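Local coordinates for cytoplasmic protein (Cryptococcus neoformans var. grubii serotype A, PDB 7LPO) that probably hydrolyses steryl beta-glucosides, splitting glucose from the sterol as a sterylglucosidase of glycosyl hydrolase family 5, at residues N42-A47 and Y573-V578; I524-D529 and L590-V595. All coordinates share one frame; numbering follows the deposited sequence.

In the fold
Both interactions are buried and hold down the same long loop that follows strand 567-570, with centres about 11 Å apart. Strand 567-570 pairs in parallel with 35-43 and with 518-522, and the two contacts divide between these neighbours: interaction 1 ties the loop to the end of 35-43, interaction 2 to the segment beyond 518-522. Their buried areas are similar, 269 and 243 Å², but the chemistry differs. Interaction 1 has two direct hydrogen bonds and a few apolar touches, with Pro575 and Asp576 partly exposed. Interaction 2 has no direct hydrogen bond and relies on a bridging water, an aromatic ring and leucines. A probable hydrogen bond between Val574 N and Ser591 OG joins them.

Interaction 1 of 2, residues N42-A47 and Y573-V578; sequences NLSGSA and YVPDNV
Tyr573 meets Asn42, Leu43 and Ser44 where the first and last parallel strands of the TIM barrel, 35-43 and 567-570, lie next to each other. Tyr573 N donates to Asn42 O at 3.2 Å, with an N-H...O angle of 156°, which prolongs the contact between these strands beyond 567-570. The Tyr573 side chain starts with CB 4.0 Å from the same Asn42 O. Its CG stands anti to the backbone N (chi1 -172°), and further out CD2 touches Leu43 CD1 at 3.9 Å; the two side chains run side by side in the same direction. At the tip OH leaves this contact and hydrogen-bonds to Arg90 and His87, both in helix 83-93, so both ends of the tyrosine are held. Past the strand, a cis peptide bond precedes Ser44, whose CB points toward the other segment. Ser46 adds a looser touch, its CB 4.1 Å from Val574 CG1. The Ser44 hydroxyl works in two directions: OG accepts from Ser46 N at 3.1 Å, closing an ST turn, and donates to Tyr573 O at 2.7 Å, approaching from 21° off the carbonyl plane.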
loop_
_atom_site.group_PDB
_atom_site.type_symbol
_atom_site.label_atom_id
_atom_site.label_comp_id
_atom_site.label_asym_id
_atom_site.label_seq_id
_atom_site.Cartn_x
_atom_site.Cartn_y
_atom_site.Cartn_z
ATOM N N ASN A 42 1.999 -8.110 -1.255
ATOM C CA ASN A 42 2.043 -7.562 0.093
ATOM C C ASN A 42 1.663 -8.659 1.075
ATOM O O ASN A 42 0.629 -9.315 0.913
ATOM C CB ASN A 42 1.085 -6.384 0.229
ATOM C CG ASN A 42 1.599 -5.134 -0.455
ATOM O OD1 ASN A 42 2.104 -4.215 0.197
ATOM N ND2 ASN A 42 1.492 -5.102 -1.777
ATOM N N LEU A 43 2.493 -8.844 2.099
ATOM C CA LEU A 43 2.316 -9.874 3.120
ATOM C C LEU A 43 2.507 -9.196 4.475
ATOM O O LEU A 43 3.648 -8.978 4.897
ATOM C CB LEU A 43 3.318 -11.003 2.907
ATOM C CG LEU A 43 3.251 -12.232 3.812
ATOM C CD1 LEU A 43 2.239 -13.226 3.293
ATOM C CD2 LEU A 43 4.640 -12.869 3.914
ATOM N N SER A 44 1.419 -8.847 5.164
ATOM C CA SER A 44 0.047 -9.118 4.767
ATOM C C SER A 44 -0.889 -8.114 5.445
ATOM O O SER A 44 -0.586 -7.590 6.515
ATOM C CB SER A 44 -0.351 -10.540 5.157
ATOM O OG SER A 44 -1.760 -10.716 5.091
ATOM N N GLY A 45 -2.042 -7.872 4.841
ATOM C CA GLY A 45 -3.083 -7.104 5.497
ATOM C C GLY A 45 -3.479 -7.626 6.867
ATOM O O GLY A 45 -3.986 -6.869 7.701
ATOM N N SER A 46 -3.272 -8.922 7.110
ATOM C CA SER A 46 -3.657 -9.501 8.389
ATOM C C SER A 46 -2.818 -8.962 9.541
ATOM O O SER A 46 -3.233 -9.089 10.696
ATOM C CB SER A 46 -3.539 -11.025 8.346
ATOM O OG SER A 46 -2.210 -11.407 8.040
ATOM N N ALA A 47 -1.651 -8.381 9.260
ATOM C CA ALA A 47 -0.832 -7.768 10.292
ATOM C C ALA A 47 -1.339 -6.394 10.703
ATOM O O ALA A 47 -0.701 -5.735 11.530
ATOM C CB ALA A 47 0.614 -7.660 9.825
ATOM N N TYR A 573 -2.034 -10.817 0.002
ATOM C CA TYR A 573 -2.140 -12.238 0.325
ATOM C C TYR A 573 -2.486 -12.349 1.805
ATOM O O TYR A 573 -1.711 -11.914 2.660
ATOM C CB TYR A 573 -0.827 -12.952 0.002
ATOM C CG TYR A 573 -0.868 -14.454 0.101
ATOM C CD1 TYR A 573 -1.256 -15.234 -0.985
ATOM C CD2 TYR A 573 -0.497 -15.099 1.281
ATOM C CE1 TYR A 573 -1.285 -16.622 -0.891
ATOM C CE2 TYR A 573 -0.512 -16.473 1.384
ATOM C CZ TYR A 573 -0.903 -17.237 0.293
ATOM O OH TYR A 573 -0.928 -18.615 0.406
ATOM N N VAL A 574 -3.649 -12.910 2.104
ATOM C CA VAL A 574 -4.155 -12.925 3.472
ATOM C C VAL A 574 -4.485 -14.354 3.877
ATOM O O VAL A 574 -5.561 -14.861 3.516
ATOM C CB VAL A 574 -5.395 -12.028 3.613
ATOM C CG1 VAL A 574 -5.861 -11.973 5.053
ATOM C CG2 VAL A 574 -5.111 -10.624 3.076
ATOM N N PRO A 575 -3.622 -15.015 4.653
ATOM C CA PRO A 575 -3.899 -16.414 5.035
ATOM C C PRO A 575 -5.253 -16.665 5.687
ATOM O O PRO A 575 -5.791 -17.769 5.531
ATOM C CB PRO A 575 -2.752 -16.741 6.001
ATOM C CG PRO A 575 -1.596 -15.870 5.494
ATOM C CD PRO A 575 -2.259 -14.584 5.036
ATOM N N ASP A 576 -5.833 -15.698 6.398
ATOM C CA ASP A 576 -7.079 -15.938 7.120
ATOM C C ASP A 576 -8.280 -15.254 6.467
ATOM O O ASP A 576 -9.318 -15.082 7.113
ATOM C CB ASP A 576 -6.945 -15.504 8.583
ATOM C CG ASP A 576 -6.736 -14.005 8.741
ATOM O OD1 ASP A 576 -6.672 -13.285 7.719
ATOM O OD2 ASP A 576 -6.629 -13.543 9.896
ATOM N N ASN A 577 -8.174 -14.893 5.192
ATOM C CA ASN A 577 -9.320 -14.360 4.464
ATOM C C ASN A 577 -10.466 -15.369 4.453
ATOM O O ASN A 577 -10.257 -16.576 4.316
ATOM C CB ASN A 577 -8.898 -14.002 3.037
ATOM C CG ASN A 577 -10.086 -13.709 2.113
ATOM O OD1 ASN A 577 -10.810 -14.614 1.704
ATOM N ND2 ASN A 577 -10.283 -12.441 1.791
ATOM N N VAL A 578 -11.689 -14.871 4.618
ATOM C CA VAL A 578 -12.889 -15.695 4.537
ATOM C C VAL A 578 -13.927 -14.962 3.701
ATOM O O VAL A 578 -13.902 -13.736 3.570
ATOM C CB VAL A 578 -13.483 -16.029 5.924
ATOM C CG1 VAL A 578 -12.665 -17.117 6.614
ATOM C CG2 VAL A 578 -13.541 -14.782 6.776
#

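Interaction 2 of 2, residues I524-D529 and L590-V595; sequences IPYDMD and LSLWSV
One water is gripped from both segments: it accepts from Ile524 N at 2.9 Å and donates to Leu590 O at 3.1 Å; other acceptors lie within its reach, so the second bond may have competition. No direct hydrogen bond crosses the contact. Leu590 CG instead packs against Ile524 O at 3.3 Å, placed by a first torsion that sets CG anti to the carbonyl carbon (chi1 -80°). The Tyr526 ring packs against Leu590 O, Ser591 O and Leu592 of the other segment. One face has Ile524 CD1 3.9 Å above its centre, a CH-pi contact within the same segment. Leu590 O lies at the ring edge, near the ring plane and 4.0 Å from CE2, while Ser591 O comes in obliquely, 3.3 Å from CD2. Ser591 O also accepts from Arg660, which makes a cation-pi contact with the same tyrosine. At the outer end Tyr526 OH meets Leu592 CD2 at 3.6 Å. The two segments lie beyond the C-terminal ends of the adjacent parallel strands 518-522 and 567-570, and a bound Tris molecule, probably from the crystallisation solution, sits about 5 Å from the Leu590 side chain, a location consistent with the substrate pocket of a family 5 TIM barrel.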
loop_
_atom_site.group_PDB
_atom_site.type_symbol
_atom_site.label_atom_id
_atom_site.label_comp_id
_atom_site.label_asym_id
_atom_site.label_seq_id
_atom_site.Cartn_x
_atom_site.Cartn_y
_atom_site.Cartn_z
ATOM N N ILE A 524 -7.340 -5.867 -6.971
ATOM C CA ILE A 524 -8.766 -5.765 -7.294
ATOM C C ILE A 524 -9.580 -6.454 -6.210
ATOM O O ILE A 524 -9.074 -7.315 -5.480
ATOM C CB ILE A 524 -9.108 -6.392 -8.665
ATOM C CG1 ILE A 524 -8.690 -7.864 -8.703
ATOM C CG2 ILE A 524 -8.413 -5.645 -9.804
ATOM C CD1 ILE A 524 -9.819 -8.861 -8.508
ATOM N N PRO A 525 -10.863 -6.097 -6.094
ATOM C CA PRO A 525 -11.737 -6.751 -5.103
ATOM C C PRO A 525 -12.339 -8.052 -5.620
ATOM O O PRO A 525 -12.855 -8.121 -6.738
ATOM C CB PRO A 525 -12.828 -5.707 -4.850
ATOM C CG PRO A 525 -12.938 -4.984 -6.197
ATOM C CD PRO A 525 -11.516 -4.944 -6.748
ATOM N N TYR A 526 -12.302 -9.079 -4.777
ATOM C CA TYR A 526 -12.845 -10.381 -5.130
ATOM C C TYR A 526 -14.299 -10.551 -4.709
ATOM O O TYR A 526 -14.981 -11.439 -5.237
ATOM C CB TYR A 526 -11.989 -11.490 -4.505
ATOM C CG TYR A 526 -10.722 -11.758 -5.284
ATOM C CD1 TYR A 526 -10.721 -12.626 -6.358
ATOM C CD2 TYR A 526 -9.534 -11.121 -4.962
ATOM C CE1 TYR A 526 -9.567 -12.865 -7.088
ATOM C CE2 TYR A 526 -8.372 -11.355 -5.695
ATOM C CZ TYR A 526 -8.407 -12.231 -6.751
ATOM O OH TYR A 526 -7.275 -12.498 -7.460
ATOM N N ASP A 527 -14.790 -9.719 -3.791
ATOM C CA ASP A 527 -16.183 -9.788 -3.348
ATOM C C ASP A 527 -17.125 -9.037 -4.280
ATOM O O ASP A 527 -18.062 -8.374 -3.826
ATOM C CB ASP A 527 -16.308 -9.267 -1.916
ATOM C CG ASP A 527 -15.750 -7.856 -1.736
ATOM O OD1 ASP A 527 -14.814 -7.466 -2.467
ATOM O OD2 ASP A 527 -16.235 -7.140 -0.829
ATOM N N MET A 528 -16.902 -9.151 -5.587
ATOM C CA MET A 528 -17.732 -8.468 -6.566
ATOM C C MET A 528 -19.129 -9.060 -6.626
ATOM O O MET A 528 -19.341 -10.232 -6.311
ATOM C CB MET A 528 -17.130 -8.583 -7.955
ATOM C CG MET A 528 -15.769 -8.020 -8.097
ATOM S SD MET A 528 -15.241 -8.266 -9.783
ATOM C CE MET A 528 -13.815 -7.172 -9.817
ATOM N N ASP A 529 -20.086 -8.235 -7.064
ATOM C CA ASP A 529 -21.417 -8.713 -7.447
ATOM C C ASP A 529 -22.144 -9.346 -6.264
ATOM O O ASP A 529 -22.786 -10.394 -6.393
ATOM C CB ASP A 529 -21.321 -9.703 -8.610
ATOM C CG ASP A 529 -20.675 -9.088 -9.844
ATOM O OD1 ASP A 529 -21.111 -7.991 -10.248
ATOM O OD2 ASP A 529 -19.726 -9.689 -10.401
ATOM N N LEU A 590 -9.365 -8.464 -0.895
ATOM C CA LEU A 590 -8.424 -8.381 -2.001
ATOM C C LEU A 590 -7.402 -9.502 -1.976
ATOM O O LEU A 590 -6.449 -9.466 -2.757
ATOM C CB LEU A 590 -7.707 -7.027 -1.991
ATOM C CG LEU A 590 -8.494 -5.861 -2.594
ATOM C CD1 LEU A 590 -9.332 -5.179 -1.533
ATOM C CD2 LEU A 590 -7.554 -4.839 -3.253
ATOM N N SER A 591 -7.575 -10.495 -1.105
ATOM C CA SER A 591 -6.632 -11.601 -1.036
ATOM C C SER A 591 -6.714 -12.481 -2.277
ATOM O O SER A 591 -7.802 -12.819 -2.757
ATOM C CB SER A 591 -6.888 -12.452 0.205
ATOM O OG SER A 591 -5.940 -13.505 0.290
ATOM N N LEU A 592 -5.541 -12.870 -2.782
ATOM C CA LEU A 592 -5.453 -13.812 -3.887
ATOM C C LEU A 592 -5.935 -15.208 -3.513
ATOM O O LEU A 592 -6.220 -16.011 -4.409
ATOM C CB LEU A 592 -4.005 -13.915 -4.367
ATOM C CG LEU A 592 -3.308 -12.624 -4.771
ATOM C CD1 LEU A 592 -1.911 -12.937 -5.259
ATOM C CD2 LEU A 592 -4.114 -11.910 -5.834
ATOM N N TRP A 593 -6.015 -15.515 -2.220
ATOM C CA TRP A 593 -6.156 -16.876 -1.728
ATOM C C TRP A 593 -7.068 -16.860 -0.508
ATOM O O TRP A 593 -7.075 -15.900 0.265
ATOM C CB TRP A 593 -4.758 -17.461 -1.408
ATOM C CG TRP A 593 -4.748 -18.915 -1.096
ATOM C CD1 TRP A 593 -4.557 -19.938 -1.973
ATOM C CD2 TRP A 593 -4.935 -19.517 0.192
ATOM N NE1 TRP A 593 -4.636 -21.147 -1.315
ATOM C CE2 TRP A 593 -4.860 -20.913 0.016
ATOM C CE3 TRP A 593 -5.161 -19.011 1.474
ATOM C CZ2 TRP A 593 -5.011 -21.809 1.074
ATOM C CZ3 TRP A 593 -5.314 -19.903 2.520
ATOM C CH2 TRP A 593 -5.244 -21.286 2.312
ATOM N N SER A 594 -7.854 -17.921 -0.358
ATOM C CA SER A 594 -8.775 -18.042 0.763
ATOM C C SER A 594 -9.049 -19.511 1.025
ATOM O O SER A 594 -9.282 -20.277 0.085
ATOM C CB SER A 594 -10.099 -17.321 0.490
ATOM O OG SER A 594 -11.030 -17.568 1.536
ATOM N N VAL A 595 -9.033 -19.899 2.306
ATOM C CA VAL A 595 -9.388 -21.270 2.662
ATOM C C VAL A 595 -10.804 -21.593 2.210
ATOM O O VAL A 595 -11.110 -22.745 1.889
ATOM C CB VAL A 595 -9.239 -21.504 4.178
ATOM C CG1 VAL A 595 -7.796 -21.341 4.608
ATOM C CG2 VAL A 595 -10.154 -20.561 4.945
HETATM O O HOH W 1 -6.033 -8.039 -5.479
#